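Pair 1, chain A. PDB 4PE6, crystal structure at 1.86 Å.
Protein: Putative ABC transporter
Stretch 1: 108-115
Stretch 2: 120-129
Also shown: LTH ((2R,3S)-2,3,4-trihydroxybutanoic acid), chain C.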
# COMPACT_ATOMS: atom_id res chain seq x y z
N LYS A 108 13.75 9.61 -16.33
CA LYS A 108 13.84 9.66 -14.88
C LYS A 108 12.92 8.58 -14.33
O LYS A 108 11.74 8.49 -14.73
CB LYS A 108 13.42 11.04 -14.32
CG LYS A 108 14.34 12.20 -14.66
CD LYS A 108 15.79 11.84 -14.34
CE LYS A 108 16.66 13.03 -14.03
NZ LYS A 108 17.34 13.59 -15.21
N VAL A 109 13.43 7.77 -13.41
CA VAL A 109 12.66 6.63 -12.92
C VAL A 109 12.47 6.74 -11.43
O VAL A 109 13.44 6.81 -10.68
CB VAL A 109 13.35 5.29 -13.30
CG1 VAL A 109 12.63 4.12 -12.65
CG2 VAL A 109 13.41 5.14 -14.81
N VAL A 110 11.21 6.80 -11.00
CA VAL A 110 10.85 6.73 -9.61
C VAL A 110 10.12 5.43 -9.35
O VAL A 110 9.01 5.19 -9.87
CB VAL A 110 9.95 7.91 -9.19
CG1 VAL A 110 9.64 7.85 -7.71
CG2 VAL A 110 10.61 9.24 -9.55
N VAL A 111 10.77 4.57 -8.58
CA VAL A 111 10.13 3.38 -8.07
C VAL A 111 9.40 3.79 -6.79
O VAL A 111 10.00 4.40 -5.90
CB VAL A 111 11.17 2.30 -7.76
CG1 VAL A 111 10.56 1.16 -6.95
CG2 VAL A 111 11.81 1.81 -9.05
N PHE A 112 8.12 3.47 -6.69
CA PHE A 112 7.36 3.83 -5.51
C PHE A 112 6.60 2.67 -4.91
O PHE A 112 6.39 1.66 -5.58
CB PHE A 112 6.45 5.05 -5.72
CG PHE A 112 5.26 4.77 -6.58
CD1 PHE A 112 5.38 4.76 -7.95
CD2 PHE A 112 4.03 4.46 -6.01
CE1 PHE A 112 4.27 4.51 -8.76
CE2 PHE A 112 2.94 4.19 -6.80
CZ PHE A 112 3.06 4.20 -8.17
N ASP A 113 6.23 2.82 -3.65
CA ASP A 113 5.56 1.78 -2.88
C ASP A 113 6.32 0.47 -2.93
O ASP A 113 5.73 -0.62 -2.99
CB ASP A 113 4.12 1.59 -3.39
CG ASP A 113 3.31 0.63 -2.54
OD1 ASP A 113 3.37 0.77 -1.31
OD2 ASP A 113 2.61 -0.25 -3.11
N SER A 114 7.65 0.59 -2.91
CA SER A 114 8.57 -0.54 -2.92
C SER A 114 9.99 -0.00 -2.78
O SER A 114 10.25 1.17 -3.09
CB SER A 114 8.49 -1.33 -4.22
OG SER A 114 7.42 -2.28 -4.18
N ALA A 115 10.88 -0.88 -2.35
CA ALA A 115 12.31 -0.62 -2.31
C ALA A 115 12.99 -1.76 -3.06
O ALA A 115 12.88 -2.91 -2.66
CB ALA A 115 12.79 -0.61 -0.88
N CYS A 120 19.84 3.11 -10.76
CA CYS A 120 19.54 4.33 -11.49
C CYS A 120 18.20 4.96 -11.05
O CYS A 120 17.95 6.11 -11.36
CB CYS A 120 19.53 4.05 -12.99
SG CYS A 120 18.02 3.29 -13.65
N ALA A 121 17.37 4.22 -10.34
CA ALA A 121 16.05 4.70 -9.93
C ALA A 121 16.10 5.38 -8.59
O ALA A 121 16.98 5.11 -7.75
CB ALA A 121 15.07 3.53 -9.87
N TYR A 122 15.14 6.27 -8.38
CA TYR A 122 14.86 6.85 -7.07
C TYR A 122 13.74 6.07 -6.39
O TYR A 122 12.70 5.77 -7.01
CB TYR A 122 14.46 8.32 -7.24
CG TYR A 122 15.60 9.19 -7.74
CD1 TYR A 122 15.93 9.24 -9.08
CD2 TYR A 122 16.39 9.94 -6.84
CE1 TYR A 122 16.99 10.02 -9.54
CE2 TYR A 122 17.43 10.73 -7.29
CZ TYR A 122 17.72 10.76 -8.63
OH TYR A 122 18.78 11.55 -9.06
N ILE A 123 13.95 5.72 -5.13
CA ILE A 123 12.97 4.97 -4.34
C ILE A 123 12.15 5.89 -3.40
O ILE A 123 12.71 6.65 -2.58
CB ILE A 123 13.66 3.87 -3.51
CG1 ILE A 123 14.01 2.63 -4.36
CG2 ILE A 123 12.72 3.39 -2.41
CD1 ILE A 123 14.72 2.87 -5.67
N LEU A 124 10.83 5.78 -3.48
CA LEU A 124 9.93 6.49 -2.59
C LEU A 124 8.96 5.47 -2.03
O LEU A 124 8.14 4.93 -2.76
CB LEU A 124 9.17 7.59 -3.32
CG LEU A 124 8.42 8.57 -2.40
CD1 LEU A 124 8.26 9.90 -3.12
CD2 LEU A 124 7.04 8.04 -1.95
N GLN A 125 9.08 5.20 -0.74
CA GLN A 125 8.37 4.09 -0.12
C GLN A 125 7.66 4.52 1.15
O GLN A 125 7.64 5.71 1.50
CB GLN A 125 9.37 2.95 0.15
CG GLN A 125 10.39 3.25 1.25
CD GLN A 125 11.22 2.05 1.56
OE1 GLN A 125 12.36 1.96 1.14
NE2 GLN A 125 10.64 1.07 2.26
N ASN A 126 7.07 3.56 1.83
CA ASN A 126 6.62 3.72 3.20
C ASN A 126 7.37 2.69 4.03
O ASN A 126 7.95 1.74 3.49
CB ASN A 126 5.11 3.42 3.34
CG ASN A 126 4.18 4.57 2.89
OD1 ASN A 126 2.95 4.42 3.01
ND2 ASN A 126 4.72 5.64 2.34
N SER A 127 7.31 2.83 5.34
CA SER A 127 7.86 1.78 6.23
C SER A 127 6.91 0.58 6.32
O SER A 127 5.98 0.54 7.11
CB SER A 127 8.13 2.28 7.64
OG SER A 127 8.56 1.20 8.45
N PHE A 128 7.21 -0.43 5.51
CA PHE A 128 6.45 -1.67 5.54
C PHE A 128 6.64 -2.39 6.86
O PHE A 128 5.70 -3.01 7.37
CB PHE A 128 6.80 -2.52 4.34
CG PHE A 128 6.69 -1.77 3.06
CD1 PHE A 128 5.47 -1.18 2.70
CD2 PHE A 128 7.79 -1.57 2.25
CE1 PHE A 128 5.37 -0.44 1.53
CE2 PHE A 128 7.68 -0.84 1.09
CZ PHE A 128 6.47 -0.26 0.73
N VAL A 129 7.82 -2.25 7.45
CA VAL A 129 8.06 -2.80 8.77
C VAL A 129 7.12 -2.20 9.81
O VAL A 129 6.54 -2.93 10.60
CB VAL A 129 9.52 -2.63 9.21
CG1 VAL A 129 9.68 -3.04 10.66
CG2 VAL A 129 10.43 -3.48 8.32
O1 LTH C . -2.01 -2.91 -0.53
C1 LTH C . -1.23 -2.82 -1.55
O LTH C . -1.51 -3.18 -2.72
C2 LTH C . 0.14 -2.13 -1.37
O2 LTH C . 0.91 -2.16 -2.60
C3 LTH C . 0.97 -2.79 -0.30
O3 LTH C . 1.18 -4.16 -0.63
C4 LTH C . 2.34 -2.09 -0.22
O4 LTH C . 2.07 -0.73 0.23
O HOH W 1 16.31 7.96 -12.60

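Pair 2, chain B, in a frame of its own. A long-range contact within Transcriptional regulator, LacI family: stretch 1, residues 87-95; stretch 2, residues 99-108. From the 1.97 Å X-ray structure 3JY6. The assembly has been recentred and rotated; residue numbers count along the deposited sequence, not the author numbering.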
# COMPACT_ATOMS: atom_id res chain seq x y z
N PRO B 87 -27.35 2.89 -3.95
CA PRO B 87 -27.00 3.82 -2.88
C PRO B 87 -25.52 4.18 -2.95
O PRO B 87 -24.70 3.38 -3.41
CB PRO B 87 -27.37 3.07 -1.60
CG PRO B 87 -27.25 1.60 -2.02
CD PRO B 87 -27.85 1.62 -3.41
N VAL B 88 -25.18 5.38 -2.50
CA VAL B 88 -23.80 5.87 -2.54
C VAL B 88 -23.40 6.48 -1.21
O VAL B 88 -24.21 7.10 -0.53
CB VAL B 88 -23.63 6.97 -3.62
CG1 VAL B 88 -22.18 7.43 -3.69
CG2 VAL B 88 -24.10 6.46 -5.00
N VAL B 89 -22.13 6.28 -0.84
CA VAL B 89 -21.58 6.89 0.37
C VAL B 89 -20.21 7.39 -0.04
O VAL B 89 -19.46 6.67 -0.70
CB VAL B 89 -21.41 5.89 1.55
CG1 VAL B 89 -20.76 6.59 2.73
CG2 VAL B 89 -22.75 5.36 2.00
N SER B 90 -19.88 8.62 0.32
CA SER B 90 -18.58 9.19 -0.02
C SER B 90 -17.68 9.23 1.22
O SER B 90 -18.15 9.32 2.36
CB SER B 90 -18.76 10.60 -0.60
OG SER B 90 -17.67 10.94 -1.44
N VAL B 91 -16.38 9.13 1.01
CA VAL B 91 -15.43 9.14 2.12
C VAL B 91 -14.21 10.01 1.87
O VAL B 91 -13.68 10.05 0.75
CB VAL B 91 -14.93 7.71 2.44
CG1 VAL B 91 -14.04 7.72 3.68
CG2 VAL B 91 -16.11 6.78 2.64
N ASP B 92 -13.79 10.71 2.92
CA ASP B 92 -12.59 11.55 2.91
C ASP B 92 -12.60 12.67 1.87
O ASP B 92 -11.56 13.03 1.35
CB ASP B 92 -11.36 10.66 2.69
CG ASP B 92 -10.06 11.38 2.97
OD1 ASP B 92 -9.88 11.87 4.10
OD2 ASP B 92 -9.20 11.47 2.06
N ARG B 93 -13.77 13.24 1.60
CA ARG B 93 -13.85 14.27 0.58
C ARG B 93 -14.10 15.70 0.99
O ARG B 93 -13.71 16.62 0.28
CB ARG B 93 -14.89 13.88 -0.48
CG ARG B 93 -14.34 12.98 -1.57
CD ARG B 93 -13.42 13.78 -2.47
NE ARG B 93 -14.08 14.99 -2.96
CZ ARG B 93 -14.98 15.03 -3.93
NH1 ARG B 93 -15.35 13.91 -4.56
NH2 ARG B 93 -15.54 16.19 -4.28
N GLU B 94 -14.76 15.92 2.12
CA GLU B 94 -15.06 17.28 2.55
C GLU B 94 -15.75 18.02 1.40
O GLU B 94 -15.28 19.06 0.93
CB GLU B 94 -13.78 18.02 2.94
CG GLU B 94 -14.03 19.17 3.92
CD GLU B 94 -13.87 18.75 5.37
OE1 GLU B 94 -12.72 18.68 5.85
OE2 GLU B 94 -14.90 18.47 6.02
N MET B 95 -16.86 17.45 0.94
CA MET B 95 -17.66 18.03 -0.14
C MET B 95 -18.81 18.80 0.51
O MET B 95 -19.46 18.28 1.41
CB MET B 95 -18.24 16.90 -1.00
CG MET B 95 -18.56 17.26 -2.44
SD MET B 95 -19.71 16.08 -3.20
CE MET B 95 -19.07 14.51 -2.67
N PRO B 99 -25.05 15.26 -1.89
CA PRO B 99 -26.34 14.58 -1.98
C PRO B 99 -26.46 13.22 -1.27
O PRO B 99 -27.57 12.73 -1.01
CB PRO B 99 -26.54 14.45 -3.49
CG PRO B 99 -25.14 14.18 -3.96
CD PRO B 99 -24.33 15.20 -3.18
N TRP B 100 -25.33 12.61 -0.95
CA TRP B 100 -25.38 11.32 -0.26
C TRP B 100 -24.66 11.43 1.08
O TRP B 100 -23.98 12.42 1.34
CB TRP B 100 -24.79 10.21 -1.14
CG TRP B 100 -23.59 10.60 -1.93
CD1 TRP B 100 -22.35 10.88 -1.44
CD2 TRP B 100 -23.52 10.80 -3.35
NE1 TRP B 100 -21.50 11.21 -2.47
CE2 TRP B 100 -22.18 11.15 -3.65
CE3 TRP B 100 -24.42 10.65 -4.40
CZ2 TRP B 100 -21.75 11.43 -4.95
CZ3 TRP B 100 -24.00 10.92 -5.70
CH2 TRP B 100 -22.66 11.28 -5.97
N PRO B 101 -24.81 10.43 1.97
CA PRO B 101 -24.13 10.52 3.27
C PRO B 101 -22.61 10.52 3.09
O PRO B 101 -22.09 9.95 2.12
CB PRO B 101 -24.60 9.26 4.00
CG PRO B 101 -25.91 8.89 3.31
CD PRO B 101 -25.63 9.20 1.87
N GLN B 102 -21.90 11.15 4.02
CA GLN B 102 -20.44 11.21 3.95
C GLN B 102 -19.74 10.88 5.24
O GLN B 102 -20.25 11.12 6.33
CB GLN B 102 -19.96 12.60 3.59
CG GLN B 102 -20.32 13.14 2.25
CD GLN B 102 -19.89 14.58 2.17
OE1 GLN B 102 -20.45 15.45 2.85
NE2 GLN B 102 -18.86 14.85 1.37
N VAL B 103 -18.52 10.36 5.10
CA VAL B 103 -17.67 10.02 6.22
C VAL B 103 -16.40 10.84 5.98
O VAL B 103 -15.69 10.65 4.99
CB VAL B 103 -17.34 8.51 6.26
CG1 VAL B 103 -16.39 8.21 7.43
CG2 VAL B 103 -18.64 7.72 6.40
N VAL B 104 -16.12 11.76 6.90
CA VAL B 104 -14.96 12.61 6.76
C VAL B 104 -14.16 12.79 8.05
O VAL B 104 -14.59 12.40 9.14
CB VAL B 104 -15.37 14.03 6.26
CG1 VAL B 104 -16.22 13.94 5.01
CG2 VAL B 104 -16.12 14.76 7.37
N THR B 105 -13.01 13.43 7.90
CA THR B 105 -12.11 13.75 9.00
C THR B 105 -12.29 15.24 9.32
O THR B 105 -12.64 16.03 8.45
CB THR B 105 -10.62 13.53 8.59
OG1 THR B 105 -10.42 12.17 8.19
CG2 THR B 105 -9.68 13.88 9.73
N ASP B 106 -12.05 15.61 10.57
CA ASP B 106 -12.14 17.01 10.99
C ASP B 106 -10.80 17.62 10.57
O ASP B 106 -9.96 17.94 11.41
CB ASP B 106 -12.29 17.10 12.51
CG ASP B 106 -11.15 16.40 13.25
OD1 ASP B 106 -10.84 15.23 12.91
OD2 ASP B 106 -10.57 17.01 14.17
N ASN B 107 -10.62 17.77 9.26
CA ASN B 107 -9.37 18.29 8.69
C ASN B 107 -8.86 19.62 9.22
O ASN B 107 -7.66 19.75 9.50
CB ASN B 107 -9.51 18.36 7.17
CG ASN B 107 -9.61 16.99 6.55
OD1 ASN B 107 -8.62 16.26 6.49
ND2 ASN B 107 -10.80 16.62 6.09
N PHE B 108 -9.76 20.60 9.35
CA PHE B 108 -9.40 21.92 9.86
C PHE B 108 -9.02 21.83 11.34
O PHE B 108 -7.92 22.24 11.72
CB PHE B 108 -10.57 22.90 9.70
CG PHE B 108 -10.34 24.25 10.33
CD1 PHE B 108 -9.46 25.16 9.75
CD2 PHE B 108 -10.99 24.60 11.51
CE1 PHE B 108 -9.23 26.41 10.34
CE2 PHE B 108 -10.77 25.84 12.10
CZ PHE B 108 -9.89 26.75 11.52
O HOH W 2 -11.47 14.19 4.38

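The sharpest difference lies in the approach to the second strand. In pair 1 the position is A121(A), a methyl group that rests against two valines: its CB sits 3.7 Å from V109(A) CG1 and 3.8 Å from V111(A) CG2. In pair 2 the matching residue is W100(B), and its indole offers a face to one neighbour and an edge to the other. V88(B), the counterpart of V109(A), lays CG1 over one face of the five-membered ring, 3.6 Å from W100(B) CD2, a CH-pi contact. The counterpart of V111(A) is the small S90(B), whose CB meets the ring edge, 3.4 Å from W100(B) NE1. The rule reads as an exchange of bulk across the strands: valine, valine and alanine in one, valine, serine and tryptophan in the other.

The frame beneath is the same. Fourteen central residues superpose with an RMSD of 0.7 Å, and in both pairs two parallel strands are followed, on the second, by a turn into a helix. Pair 1 pairs V110(A), V111(A) and F112(A) with Y122(A), I123(A) and L124(A); pair 2 pairs S90(B) and V91(B) with Q102(B) and V103(B). Three backbone hydrogen bonds recur: V111(A) N to Y122(A) O (2.8 Å) matches S90(B) N to P101(B) O (3.1 Å), L124(A) N to V111(A) O (2.9 Å) matches V103(B) N to S90(B) O (3.0 Å), and D113(A) N to L124(A) O (3.0 Å) matches D92(B) N to V103(B) O (2.8 Å). Pair 1 adds a fourth, Y122(A) N to V109(A) O at 2.9 Å. At that position pair 2 has P101(B), which has no amide hydrogen to give; its CD rests 3.5 Å from V88(B) O.

Each first strand is followed directly by an aspartate, D113(A) or D92(B), with positive phi and a t chi1, so the side chains nearly coincide. Their partners differ. D113(A) accepts hydrogen bonds from the bound trihydroxybutanoic acid, OD1 from LTH O4 at 2.5 Å and OD2 from LTH O2 at 2.6 Å, while the edge of the F128(A) ring approaches OD1, with CE1 at 3.7 Å. In pair 2 the ring is replaced by N107(B), and the link becomes polar: one water donates to D92(B) OD1 (2.8 Å) and accepts from N107(B) ND2 (3.0 Å). The same ND2 donates to E94(B) OE1 at 2.8 Å, tying the helix start to the loop after the first strand.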